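Local coordinates for protein methionine gamma-lyase (Trichomonas vaginalis, PDB 1E5E) that belongs to the Cys/Met metabolism family of PLP-dependent enzymes, whose chains adopt the aminotransferase-like fold, and is found here as an assembly of four copies, at residues Val64-Gly69 against Leu252-Leu257; Phe73-Glu78 against Ile192-Asp197; Leu104-Cys109 against Val129-Thr134; Arg263-Ser268 against Met305-Ser310; Lys279-Val284 against Gln390-Leu395. All coordinates share one frame; numbering follows the deposited sequence. Where two conformers were deposited one is given.

Contact 1: Val64-Gly69 against Leu252-Leu257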
# COMPACT_ATOMS: atom_id res chain seq x y z
N VAL A 64 9.98 2.41 10.43
CA VAL A 64 9.52 2.02 11.77
C VAL A 64 10.21 2.91 12.81
O VAL A 64 9.49 3.39 13.67
CB VAL A 64 9.69 0.50 12.06
CG1 VAL A 64 9.30 0.11 13.47
CG2 VAL A 64 8.85 -0.33 11.06
N SER A 65 11.51 3.23 12.65
CA SER A 65 12.19 4.12 13.53
C SER A 65 11.54 5.50 13.49
O SER A 65 11.51 6.12 14.55
CB SER A 65 13.68 4.37 13.18
OG SER A 65 14.29 3.10 13.21
N ASN A 66 11.13 5.97 12.32
CA ASN A 66 10.47 7.28 12.30
C ASN A 66 9.28 7.29 13.26
O ASN A 66 9.15 8.17 14.11
CB ASN A 66 10.07 7.64 10.86
CG ASN A 66 9.40 9.01 10.80
OD1 ASN A 66 9.56 9.89 11.65
ND2 ASN A 66 8.60 9.19 9.77
N LEU A 67 8.33 6.38 13.12
CA LEU A 67 7.20 6.31 14.05
C LEU A 67 7.67 6.19 15.51
O LEU A 67 7.14 6.83 16.41
CB LEU A 67 6.43 5.00 13.78
CG LEU A 67 5.27 4.70 14.73
CD1 LEU A 67 4.32 5.92 14.66
CD2 LEU A 67 4.60 3.38 14.35
N GLU A 68 8.63 5.31 15.80
CA GLU A 68 9.14 5.10 17.14
C GLU A 68 9.66 6.35 17.83
O GLU A 68 9.29 6.64 19.01
CB GLU A 68 10.18 3.98 17.13
CG GLU A 68 9.57 2.59 16.83
CD GLU A 68 10.67 1.55 16.64
OE1 GLU A 68 11.84 1.96 16.37
OE2 GLU A 68 10.44 0.32 16.80
N GLY A 69 10.42 7.18 17.14
CA GLY A 69 11.02 8.41 17.69
C GLY A 69 9.92 9.43 17.93
O GLY A 69 9.89 10.17 18.93
N LEU A 252 1.42 4.15 7.83
CA LEU A 252 0.03 4.51 8.01
C LEU A 252 -0.26 5.05 9.41
O LEU A 252 -1.06 5.99 9.61
CB LEU A 252 -0.91 3.33 7.69
CG LEU A 252 -1.17 2.90 6.26
CD1 LEU A 252 -2.10 1.66 6.23
CD2 LEU A 252 -1.88 4.01 5.44
N ILE A 253 0.41 4.54 10.42
CA ILE A 253 0.27 4.95 11.82
C ILE A 253 0.85 6.36 11.94
O ILE A 253 0.17 7.24 12.47
CB ILE A 253 0.94 4.02 12.84
CG1 ILE A 253 0.27 2.62 12.79
CG2 ILE A 253 0.82 4.62 14.27
CD1 ILE A 253 1.10 1.58 13.55
N THR A 254 2.02 6.57 11.33
CA THR A 254 2.60 7.91 11.32
C THR A 254 1.63 8.90 10.68
O THR A 254 1.46 10.04 11.17
CB THR A 254 3.98 7.94 10.63
OG1 THR A 254 4.85 7.14 11.46
CG2 THR A 254 4.63 9.34 10.55
N ARG A 255 1.01 8.52 9.57
CA ARG A 255 0.01 9.37 8.92
C ARG A 255 -1.13 9.70 9.88
O ARG A 255 -1.56 10.87 9.98
CB ARG A 255 -0.53 8.71 7.65
CG ARG A 255 -1.47 9.55 6.80
CD ARG A 255 -2.13 8.71 5.72
NE ARG A 255 -2.39 9.36 4.46
CZ ARG A 255 -3.62 9.59 4.00
NH1 ARG A 255 -4.71 9.28 4.72
NH2 ARG A 255 -3.83 10.12 2.80
N GLY A 256 -1.68 8.65 10.49
CA GLY A 256 -2.77 8.74 11.44
C GLY A 256 -2.39 9.60 12.67
O GLY A 256 -3.19 10.41 13.15
N LEU A 257 -1.15 9.48 13.14
CA LEU A 257 -0.62 10.22 14.26
C LEU A 257 -0.62 11.72 14.05
O LEU A 257 -0.73 12.54 14.98
CB LEU A 257 0.85 9.79 14.52
CG LEU A 257 1.57 10.52 15.66
CD1 LEU A 257 0.85 10.35 17.02
CD2 LEU A 257 2.99 10.03 15.84
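Leu67 of helix 62-75 packs on Ile253 and Thr254 of helix 247-257 in a buried helix-helix contact that has no hydrogen bond across it. The two helical segments run in broadly the same direction, 33° apart, with their axes 9.6 Å from each other at closest approach, and Leu67 lies level with Thr254. Leu67 carries its CG anti to the backbone N (chi1 175°), and the two methyls beyond it do most of the touching. CD1 lies 3.8 Å from Ile253 CG2, while CD2 reaches CB, CG2 and CD1 of the same isoleucine, so the fork rests against the beta-branch with the two side chains crossing obliquely. Thr254 instead slides past Leu67 in the opposite direction: its OG1 is 3.5 Å from Leu67 CD1 and equally close to Leu67 CB. That hydroxyl stays beside its own backbone N and makes a weak hydrogen bond to the carbonyl of Ala250, one turn earlier. Toward the margin, Thr254 CG2 stands 4.0 Å from Asn66 ND2, with the amide oxygen of Asn66 bonded to Lys70. Leu257 CD2 touches Leu67 CD1 more loosely, at 4.5 Å, its other neighbours on helix 62-75 being Lys70, Ile71 and Leu74. From the same helix Arg255 forms a salt bridge with Asp216 of the second subunit. The side chain of Ile253 is about 9 Å from the bound N-(hydroxy{3-hydroxy-2-methyl-5-[(phosphonooxy)methyl]pyridin-4-yl}methyl)norvaline, and this helix pair is part of the helical layer of the large, cofactor-binding domain of fold type I PLP-dependent enzymes.

Contact 2: Phe73-Glu78 against Ile192-Asp197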
# COMPACT_ATOMS: atom_id res chain seq x y z
N PHE A 73 9.06 10.62 21.74
CA PHE A 73 9.00 12.05 22.09
C PHE A 73 7.67 12.37 22.77
O PHE A 73 7.68 13.04 23.83
CB PHE A 73 9.23 12.93 20.86
CG PHE A 73 9.26 14.39 21.19
CD1 PHE A 73 8.09 15.11 21.33
CD2 PHE A 73 10.47 15.02 21.39
CE1 PHE A 73 8.13 16.44 21.73
CE2 PHE A 73 10.53 16.36 21.72
CZ PHE A 73 9.34 17.07 21.90
N LEU A 74 6.55 11.93 22.18
CA LEU A 74 5.24 12.22 22.75
C LEU A 74 5.03 11.63 24.15
O LEU A 74 4.32 12.26 24.94
CB LEU A 74 4.11 11.76 21.81
CG LEU A 74 4.07 12.59 20.49
CD1 LEU A 74 3.13 11.93 19.47
CD2 LEU A 74 3.60 14.02 20.77
N GLU A 75 5.64 10.49 24.49
CA GLU A 75 5.51 9.89 25.80
C GLU A 75 6.60 10.31 26.79
O GLU A 75 6.68 9.87 27.93
CB GLU A 75 5.49 8.36 25.65
CG GLU A 75 4.13 7.89 25.10
CD GLU A 75 3.02 7.90 26.16
OE1 GLU A 75 3.21 8.57 27.21
OE2 GLU A 75 1.94 7.31 25.97
N LYS A 76 7.55 11.09 26.34
CA LYS A 76 8.73 11.54 27.03
C LYS A 76 9.57 10.37 27.51
O LYS A 76 10.04 10.38 28.65
CB LYS A 76 8.33 12.49 28.18
CG LYS A 76 7.61 13.76 27.74
CD LYS A 76 7.19 14.55 29.00
CE LYS A 76 6.92 16.00 28.61
NZ LYS A 76 6.01 16.70 29.59
N THR A 77 9.77 9.36 26.68
CA THR A 77 10.56 8.20 27.07
C THR A 77 11.86 8.22 26.28
O THR A 77 11.85 8.88 25.23
CB THR A 77 9.82 6.88 26.82
OG1 THR A 77 9.46 6.80 25.44
CG2 THR A 77 8.57 6.79 27.71
N GLU A 78 12.91 7.53 26.69
CA GLU A 78 14.12 7.58 25.85
C GLU A 78 13.88 6.87 24.50
O GLU A 78 14.56 7.17 23.52
CB GLU A 78 15.27 6.82 26.54
CG GLU A 78 15.61 7.55 27.86
CD GLU A 78 16.72 6.87 28.65
OE1 GLU A 78 17.07 5.70 28.46
OE2 GLU A 78 17.26 7.56 29.54
N ILE A 192 -3.10 12.53 26.22
CA ILE A 192 -3.91 12.78 27.41
C ILE A 192 -3.04 12.52 28.64
O ILE A 192 -3.11 13.25 29.62
CB ILE A 192 -5.18 11.91 27.39
CG1 ILE A 192 -6.20 12.51 26.39
CG2 ILE A 192 -5.79 11.76 28.77
CD1 ILE A 192 -7.50 11.75 26.25
N THR A 193 -2.25 11.47 28.57
CA THR A 193 -1.39 11.11 29.68
C THR A 193 -0.01 10.67 29.27
O THR A 193 0.15 9.90 28.32
CB THR A 193 -2.03 9.92 30.46
OG1 THR A 193 -3.28 10.35 31.06
CG2 THR A 193 -1.14 9.53 31.64
N ASN A 194 0.99 11.04 30.03
CA ASN A 194 2.36 10.53 29.91
C ASN A 194 2.63 9.83 31.24
O ASN A 194 3.10 10.43 32.22
CB ASN A 194 3.37 11.65 29.68
CG ASN A 194 3.23 12.30 28.32
OD1 ASN A 194 3.62 13.46 28.11
ND2 ASN A 194 2.66 11.62 27.32
N PRO A 195 2.34 8.54 31.36
CA PRO A 195 2.47 7.84 32.62
C PRO A 195 3.85 7.92 33.26
O PRO A 195 3.86 7.92 34.51
CB PRO A 195 2.03 6.41 32.34
CG PRO A 195 1.21 6.53 31.06
CD PRO A 195 1.76 7.69 30.29
N VAL A 196 4.95 8.10 32.55
CA VAL A 196 6.26 8.24 33.15
C VAL A 196 6.32 9.46 34.08
O VAL A 196 7.16 9.43 34.97
CB VAL A 196 7.45 8.35 32.16
CG1 VAL A 196 7.48 7.11 31.25
CG2 VAL A 196 7.35 9.63 31.33
N ASP A 197 5.48 10.48 33.90
CA ASP A 197 5.42 11.63 34.76
C ASP A 197 5.14 11.20 36.21
O ASP A 197 5.39 11.96 37.15
CB ASP A 197 4.30 12.61 34.39
CG ASP A 197 4.54 13.38 33.10
OD1 ASP A 197 5.70 13.43 32.64
OD2 ASP A 197 3.56 13.91 32.55
O HOH W 1 4.91 8.44 29.50
O HOH W 2 3.77 15.32 30.26
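Asn194 ND2 donates a hydrogen bond of 3.1 Å to Glu75 OE1, just where helix 62-75 runs into a Schellman motif at Lys76, whose phi is positive. The amide meets the carboxylate from above, 58° out of its plane. A weak bond from Asn194 ND2 also reaches the carbonyl of Leu74, 3.0 Å from its O, and the same nitrogen makes another weak one to its neighbour Thr193 O, so one carboxylate and two carbonyl oxygens surround the nitrogen, two of them weakly bonded. Glu75 is bent at the CB-CG bond (chi2 -77°), which turns CD toward the loop; its other oxygen, OE2, accepts from His205 and Asn185. Two waters extend the network. One donates to Glu75 O and Glu75 OE1 and accepts from Val196 N, linking Glu75 to Val196 in the 3-10 segment 195-197. The second accepts from Lys76 NZ, 2.7 Å away, and donates to Asn194 OD1 and Asp197 OD2. It bridges the opposite charges of Lys76 and Asp197, whose NZ and OD1 stand 4.5 Å apart, beyond a salt bridge. The extended Lys76 chain crosses Asn194 at about a right angle, with CD 3.8 Å from Asn194 OD1. Beyond the polar atoms, Pro195 CD comes within 3.5 Å of Glu75 OE1, and Val196 also touches Val203 of strand 202-206. Its CG2 lies 3.5 Å from the carbonyl oxygen of Glu75. The other branch, Val196 CG1, lies 3.7 Å from Thr77 CG2, the side chains crossing at about a right angle.

Contact 3: Leu104-Cys109 against Val129-Thr134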
# COMPACT_ATOMS: atom_id res chain seq x y z
N LEU A 104 4.47 -11.65 39.07
CA LEU A 104 3.82 -10.54 38.46
C LEU A 104 2.55 -10.11 39.20
O LEU A 104 1.66 -10.93 39.33
CB LEU A 104 3.41 -10.86 37.00
CG LEU A 104 2.75 -9.66 36.30
CD1 LEU A 104 3.33 -9.49 34.90
CD2 LEU A 104 1.24 -9.88 36.20
N ILE A 105 2.46 -8.82 39.49
CA ILE A 105 1.21 -8.29 40.05
C ILE A 105 0.49 -7.48 38.96
O ILE A 105 1.04 -6.56 38.34
CB ILE A 105 1.47 -7.38 41.26
CG1 ILE A 105 2.13 -8.19 42.39
CG2 ILE A 105 0.18 -6.72 41.76
CD1 ILE A 105 2.73 -7.32 43.49
N SER A 106 -0.78 -7.79 38.77
CA SER A 106 -1.60 -7.06 37.83
C SER A 106 -2.94 -6.62 38.39
O SER A 106 -3.57 -7.27 39.23
CB SER A 106 -1.95 -8.00 36.66
OG SER A 106 -2.84 -7.34 35.77
N ASP A 107 -3.41 -5.51 37.82
CA ASP A 107 -4.75 -5.06 38.22
C ASP A 107 -5.61 -6.16 37.62
O ASP A 107 -5.24 -6.69 36.56
CB ASP A 107 -5.18 -3.71 37.70
CG ASP A 107 -6.46 -3.21 38.37
OD1 ASP A 107 -7.55 -3.62 37.90
OD2 ASP A 107 -6.35 -2.43 39.34
N GLU A 108 -6.68 -6.50 38.32
CA GLU A 108 -7.61 -7.49 37.79
C GLU A 108 -8.49 -6.94 36.70
O GLU A 108 -9.13 -7.76 36.04
CB GLU A 108 -8.54 -7.97 38.95
CG GLU A 108 -9.39 -6.85 39.53
CD GLU A 108 -10.31 -7.29 40.68
OE1 GLU A 108 -10.96 -8.36 40.68
OE2 GLU A 108 -10.50 -6.45 41.57
N CYS A 109 -8.66 -5.61 36.57
CA CYS A 109 -9.52 -5.18 35.47
C CYS A 109 -8.66 -4.80 34.27
O CYS A 109 -8.20 -3.64 34.21
CB CYS A 109 -10.44 -4.01 35.83
SG CYS A 109 -11.68 -3.66 34.54
N VAL A 129 1.45 -15.11 39.16
CA VAL A 129 0.59 -13.95 38.88
C VAL A 129 -0.51 -13.77 39.92
O VAL A 129 -1.31 -14.69 40.13
CB VAL A 129 -0.18 -14.17 37.53
CG1 VAL A 129 -1.15 -13.05 37.19
CG2 VAL A 129 0.77 -14.33 36.34
N ASP A 130 -0.68 -12.57 40.47
CA ASP A 130 -1.83 -12.24 41.29
C ASP A 130 -2.58 -11.07 40.64
O ASP A 130 -1.96 -10.08 40.24
CB ASP A 130 -1.43 -11.77 42.71
CG ASP A 130 -0.83 -12.94 43.49
OD1 ASP A 130 -1.60 -13.89 43.62
OD2 ASP A 130 0.36 -12.95 43.85
N PHE A 131 -3.89 -11.15 40.61
CA PHE A 131 -4.75 -10.12 40.09
C PHE A 131 -5.35 -9.39 41.31
O PHE A 131 -5.96 -10.07 42.14
CB PHE A 131 -5.87 -10.72 39.26
CG PHE A 131 -5.42 -11.34 37.95
CD1 PHE A 131 -5.03 -10.53 36.89
CD2 PHE A 131 -5.47 -12.71 37.76
CE1 PHE A 131 -4.67 -11.09 35.67
CE2 PHE A 131 -5.12 -13.29 36.55
CZ PHE A 131 -4.71 -12.46 35.51
N ILE A 132 -5.02 -8.13 41.49
CA ILE A 132 -5.55 -7.37 42.63
C ILE A 132 -6.24 -6.10 42.17
O ILE A 132 -6.25 -5.83 40.98
CB ILE A 132 -4.39 -6.97 43.56
CG1 ILE A 132 -3.40 -6.06 42.83
CG2 ILE A 132 -3.68 -8.19 44.13
CD1 ILE A 132 -2.38 -5.39 43.75
N ASN A 133 -6.83 -5.34 43.10
CA ASN A 133 -7.41 -4.04 42.75
C ASN A 133 -6.32 -3.04 43.09
O ASN A 133 -6.14 -2.63 44.26
CB ASN A 133 -8.72 -3.70 43.46
CG ASN A 133 -9.41 -2.45 42.91
OD1 ASN A 133 -8.75 -1.67 42.22
ND2 ASN A 133 -10.71 -2.25 43.15
N THR A 134 -5.55 -2.60 42.07
CA THR A 134 -4.45 -1.68 42.39
C THR A 134 -5.00 -0.30 42.71
O THR A 134 -4.27 0.53 43.22
CB THR A 134 -3.42 -1.54 41.26
OG1 THR A 134 -4.15 -0.95 40.14
CG2 THR A 134 -2.83 -2.88 40.86
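The Phe131 ring meets Asp107 O at its edge, in plane, with CD1 3.9 Å from that oxygen. Over one ring face sits Val129 CG1, 3.9 Å above the plane and displaced toward the rim, while Ser106 CB approaches obliquely; the ring also stacks with that of His115. The second flat group is the Asp107 carboxylate, which gathers bonds at both oxygens. Its OD2 is gripped twice by Thr134: the hydroxyl OG1 donates to the anti lone pair at 2.8 Å, and the backbone N, also 2.8 Å away, comes in 41° above the carboxylate plane. OD1 accepts from Cys109 N, an Asx turn, and forms a salt bridge with Lys162, so this carboxylate is probably held as an anion. Asp107 CG, anti to the backbone N (chi1 -169°), is set 3.7 Å from Thr134 OG1. Between these strands a parallel ladder runs through Asp130 N to Leu104 O, Ser106 N to Asp130 O, Ile132 N to Ser106 O and, at the end, Glu108 N to Ile132 O. The Ser106-Asp130 bond is practically straight, 178° at the hydrogen and 3.0 Å long. On the face of Leu104 and Val129 the two side chains lie side by side, Leu104 CD2 to Val129 CG1 4.1 Å. On the other face, Ile105 CG2 meets Ile132 CD1 more closely, at 3.5 Å. These strands belong to a beta-alpha-beta unit: strand 128-132 is outermost in the seven-stranded sheet within this chain, strand 148-154 flanks strand 103-107 on its other side, helix 112-124 packs on Leu104, Ser106 and Phe131, and helix 139-143 packs on Ile105 and Ile132.

Contact 4: Arg263-Ser268 against Met305-Ser310. Unlike the reference sequence in segment 305-310: Tyr308 (reference Ser). With SO4 (sulfate ion), chain D.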
# COMPACT_ATOMS: atom_id res chain seq x y z
N ARG A 263 -7.98 14.99 16.76
CA ARG A 263 -8.93 13.91 16.94
C ARG A 263 -9.24 13.67 18.43
O ARG A 263 -10.41 13.63 18.86
CB ARG A 263 -8.36 12.59 16.36
CG ARG A 263 -8.42 12.51 14.85
CD ARG A 263 -8.03 11.15 14.27
NE ARG A 263 -6.62 10.79 14.39
CZ ARG A 263 -6.12 10.01 15.33
NH1 ARG A 263 -6.91 9.49 16.28
NH2 ARG A 263 -4.82 9.70 15.29
N MET A 264 -8.21 13.62 19.26
CA MET A 264 -8.42 13.41 20.70
C MET A 264 -9.27 14.55 21.29
O MET A 264 -10.13 14.28 22.13
CB MET A 264 -7.15 13.28 21.54
CG MET A 264 -6.31 12.04 21.25
SD MET A 264 -7.26 10.50 21.19
CE MET A 264 -7.86 10.31 22.86
N LYS A 265 -9.00 15.78 20.91
CA LYS A 265 -9.75 16.92 21.38
C LYS A 265 -11.20 16.81 20.92
O LYS A 265 -12.08 16.93 21.75
CB LYS A 265 -9.23 18.28 20.89
CG LYS A 265 -7.82 18.50 21.42
CD LYS A 265 -7.25 19.87 21.04
CE LYS A 265 -6.21 20.24 22.10
NZ LYS A 265 -5.53 21.53 21.76
N ALA A 266 -11.37 16.63 19.62
CA ALA A 266 -12.73 16.50 19.09
C ALA A 266 -13.45 15.31 19.70
O ALA A 266 -14.63 15.47 20.04
CB ALA A 266 -12.67 16.35 17.57
N GLU A 267 -12.76 14.17 19.88
CA GLU A 267 -13.45 13.02 20.48
C GLU A 267 -13.80 13.20 21.95
O GLU A 267 -14.85 12.69 22.39
CB GLU A 267 -12.61 11.73 20.26
CG GLU A 267 -12.57 11.39 18.77
CD GLU A 267 -11.53 10.43 18.26
OE1 GLU A 267 -10.78 9.85 19.07
OE2 GLU A 267 -11.45 10.24 17.00
N SER A 268 -12.96 13.82 22.75
CA SER A 268 -13.18 14.11 24.16
C SER A 268 -14.37 15.06 24.36
O SER A 268 -15.27 14.85 25.19
CB SER A 268 -11.89 14.73 24.74
OG SER A 268 -10.87 13.68 24.81
N MET A 305 -4.95 13.08 33.53
CA MET A 305 -5.45 13.24 32.18
C MET A 305 -5.65 14.67 31.74
O MET A 305 -6.40 15.41 32.39
CB MET A 305 -6.82 12.48 32.10
CG MET A 305 -6.68 11.03 32.58
SD MET A 305 -8.22 10.11 32.65
CE MET A 305 -8.60 10.06 30.89
N ARG A 306 -5.04 15.10 30.65
CA ARG A 306 -5.23 16.46 30.17
C ARG A 306 -6.64 16.63 29.61
O ARG A 306 -7.07 17.78 29.42
CB ARG A 306 -4.23 16.86 29.10
CG ARG A 306 -2.81 16.49 29.46
CD ARG A 306 -1.74 17.18 28.58
NE ARG A 306 -0.44 16.86 29.22
CZ ARG A 306 0.20 15.70 29.15
NH1 ARG A 306 -0.20 14.63 28.45
NH2 ARG A 306 1.35 15.59 29.81
N MET A 307 -7.23 15.53 29.07
CA MET A 307 -8.58 15.55 28.55
C MET A 307 -9.25 14.31 29.15
O MET A 307 -8.48 13.43 29.54
CB MET A 307 -8.68 15.50 27.01
CG MET A 307 -8.19 16.86 26.49
SD MET A 307 -8.35 17.08 24.74
CE MET A 307 -7.07 16.00 24.10
N TYR A 308 -10.56 14.21 29.13
CA TYR A 308 -11.16 13.05 29.76
C TYR A 308 -11.40 11.89 28.82
O TYR A 308 -11.97 10.88 29.26
CB TYR A 308 -12.44 13.47 30.53
CG TYR A 308 -12.09 14.34 31.73
CD1 TYR A 308 -12.47 15.67 31.82
CD2 TYR A 308 -11.37 13.79 32.79
CE1 TYR A 308 -12.17 16.42 32.95
CE2 TYR A 308 -11.04 14.53 33.91
CZ TYR A 308 -11.47 15.85 33.98
OH TYR A 308 -11.12 16.58 35.09
N GLY A 309 -10.93 11.98 27.57
CA GLY A 309 -10.98 10.79 26.71
C GLY A 309 -12.32 10.62 26.01
O GLY A 309 -13.25 11.39 26.24
N SER A 310 -12.42 9.60 25.16
CA SER A 310 -13.66 9.45 24.41
C SER A 310 -14.30 8.10 24.70
O SER A 310 -15.30 7.84 24.04
CB SER A 310 -13.40 9.71 22.92
OG SER A 310 -12.88 8.55 22.30
S SO4 D . -12.79 19.67 35.47
O1 SO4 D . -13.83 20.44 34.70
O2 SO4 D . -13.33 18.33 35.88
O3 SO4 D . -12.48 20.45 36.74
O4 SO4 D . -11.54 19.56 34.65
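The loop that connects helix 298-304 to strand 311-316, and so enters the smaller sheet, is seated on the long helix 260-279, where Ser268 and Glu267 meet its Met307, Gly309 and Ser310. Ser268 is central. Its OG donates to the Met264 carbonyl at 2.8 Å and accepts a weak bond from Gly309 N at 3.2 Å. Ser268 OG and Ser268 N reach Met264 O from opposite faces of its plane. Gly309 O in turn receives a CA-H...O contact from Ser268 CA at 3.4 Å. Gly309 has positive phi (85°), a backbone geometry at which a CB would be jammed against the preceding carbonyl oxygen, which by itself calls for glycine. Next to it Ser310 CB packs tightly on Glu267 CB, 3.4 Å away; its hydroxyl turns to Tyr210 and the Val376 carbonyl. On the other side of Ser268, Met307 lays its thioether over the helix, in the one of two deposited conformers described here. SD is 3.6 Å from Lys265 CG, the chains crossing at about a right angle, and CE is 3.7 Å from Met264 CB. The sulfate ion near Tyr308, probably from the crystallisation liquor, is also held by His298 and Lys302. Tyr308, a serine in the reference sequence, turns its ring away from the helix and donates from OH to sulfate O4 at 3.0 Å.

Contact 5: Lys279-Val284 against Gln390-Leu395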
# COMPACT_ATOMS: atom_id res chain seq x y z
N LYS A 279 -26.30 9.88 30.94
CA LYS A 279 -26.48 9.90 32.38
C LYS A 279 -27.89 10.35 32.76
O LYS A 279 -28.44 9.91 33.77
CB LYS A 279 -25.41 10.81 32.97
CG LYS A 279 -25.59 11.12 34.44
CD LYS A 279 -24.66 12.28 34.82
CE LYS A 279 -23.43 11.74 35.51
NZ LYS A 279 -23.53 11.82 37.00
N SER A 280 -28.51 11.21 31.96
CA SER A 280 -29.83 11.64 32.41
C SER A 280 -30.97 10.92 31.72
O SER A 280 -32.11 11.34 31.87
CB SER A 280 -29.82 13.15 32.21
OG SER A 280 -30.14 13.37 30.85
N HIS A 281 -30.68 9.86 30.99
CA HIS A 281 -31.69 9.08 30.31
C HIS A 281 -32.28 8.06 31.29
O HIS A 281 -31.56 7.30 31.92
CB HIS A 281 -31.15 8.34 29.10
CG HIS A 281 -32.28 7.91 28.21
ND1 HIS A 281 -33.01 6.78 28.51
CD2 HIS A 281 -32.81 8.45 27.09
CE1 HIS A 281 -33.98 6.63 27.62
NE2 HIS A 281 -33.86 7.62 26.74
N PRO A 282 -33.60 7.99 31.37
CA PRO A 282 -34.26 7.08 32.29
C PRO A 282 -33.97 5.60 32.06
O PRO A 282 -34.04 4.85 33.05
CB PRO A 282 -35.74 7.40 32.15
CG PRO A 282 -35.83 8.66 31.37
CD PRO A 282 -34.54 8.85 30.61
N ALA A 283 -33.55 5.13 30.88
CA ALA A 283 -33.22 3.71 30.73
C ALA A 283 -31.84 3.35 31.28
O ALA A 283 -31.50 2.16 31.34
CB ALA A 283 -33.26 3.32 29.25
N VAL A 284 -31.05 4.34 31.68
CA VAL A 284 -29.66 4.11 32.04
C VAL A 284 -29.49 4.10 33.54
O VAL A 284 -29.88 5.02 34.24
CB VAL A 284 -28.72 5.18 31.41
CG1 VAL A 284 -27.27 5.02 31.85
CG2 VAL A 284 -28.80 5.07 29.88
N GLN A 390 -33.18 7.63 19.84
CA GLN A 390 -34.13 6.75 19.20
C GLN A 390 -33.94 5.33 19.74
O GLN A 390 -34.93 4.64 19.99
CB GLN A 390 -34.10 6.75 17.67
CG GLN A 390 -32.80 6.37 16.97
CD GLN A 390 -32.63 4.90 16.70
OE1 GLN A 390 -33.66 4.20 16.68
NE2 GLN A 390 -31.41 4.40 16.54
N GLY A 391 -32.70 4.89 19.87
CA GLY A 391 -32.42 3.54 20.33
C GLY A 391 -32.99 3.35 21.75
O GLY A 391 -33.58 2.31 22.03
N LEU A 392 -32.65 4.26 22.66
CA LEU A 392 -33.09 4.19 24.05
C LEU A 392 -34.60 4.36 24.22
O LEU A 392 -35.25 3.58 24.94
CB LEU A 392 -32.36 5.24 24.90
CG LEU A 392 -30.87 4.93 25.15
CD1 LEU A 392 -30.16 6.11 25.80
CD2 LEU A 392 -30.74 3.68 25.99
N ASP A 393 -35.21 5.34 23.56
CA ASP A 393 -36.65 5.53 23.66
C ASP A 393 -37.38 4.25 23.29
O ASP A 393 -38.28 3.88 24.04
CB ASP A 393 -37.15 6.71 22.82
CG ASP A 393 -36.78 8.02 23.49
OD1 ASP A 393 -37.18 9.09 22.95
OD2 ASP A 393 -36.06 8.01 24.52
N ALA A 394 -37.01 3.59 22.21
CA ALA A 394 -37.60 2.34 21.77
C ALA A 394 -37.51 1.22 22.80
O ALA A 394 -38.39 0.40 23.02
CB ALA A 394 -36.83 1.86 20.54
N LEU A 395 -36.36 1.14 23.47
CA LEU A 395 -36.15 0.24 24.58
C LEU A 395 -37.28 0.43 25.58
O LEU A 395 -37.89 -0.52 26.02
CB LEU A 395 -34.85 0.65 25.26
CG LEU A 395 -33.95 -0.41 25.86
CD1 LEU A 395 -33.59 -1.42 24.78
CD2 LEU A 395 -32.71 0.25 26.44
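His281 and Leu392 make the tight part of this contact, while Ala283 and Val284 touch the helix more loosely. Leu392 CB sits over one face of the imidazole, 3.6 Å from the ring centroid and 25° off its normal, a CH-pi contact; CD1 of the same leucine follows at 3.7 Å from His281 CG. Pro282 CD lies over the opposite face. His281 CG, anti to the backbone N (chi1 -162°), is directed to the helix, and NE2 donates to Asp393 OD2 at 3.1 Å, nearly straight (167°) and within the ring plane. ND1 accepts from Ala283 N, which fixes the ring's rotation and is consistent with the NE2-H tautomer. Asp393 OD1 pairs with Lys389. Looser are Ala283 CB to Leu392 CD2 at 4.1 Å, Ala283 CB to Leu395 CD2 at 4.2 Å and Val284 CG2 to Leu392 CD1 at 4.4 Å. Lys279 and Ser280 lie on the exposed side of the loop. The type I turn from His281 to Val284 thereby leads from helix 260-279 into strand 284-288, against the last helix, 381-396, which backs the smaller sheet of the C-terminal alpha/beta domain in fold type I PLP-dependent enzymes.

How the contacts relate
Along the chain, contact 1 opens first on helix 62-75 and contact 2 on the same helix; contact 2 closes at 192-197, well before contact 1 closes at 252-257, so it lies within that loop. Contact 3, between adjacent strands, lies in turn within the loop of contact 2. Contacts 4 and 5 open after contact 1 has closed, and they cross each other, the segments alternating as 263-268, 279-284, 305-310 and 390-395. Contacts 1 and 2 meet where Leu257 touches Leu74; contact 1 joins contact 4 through Gly256 O and Arg263, and contact 2 joins contact 4 through Ile192 O and Arg306 N. Contacts 3 and 5 stand apart, in the large and the small sheet regions.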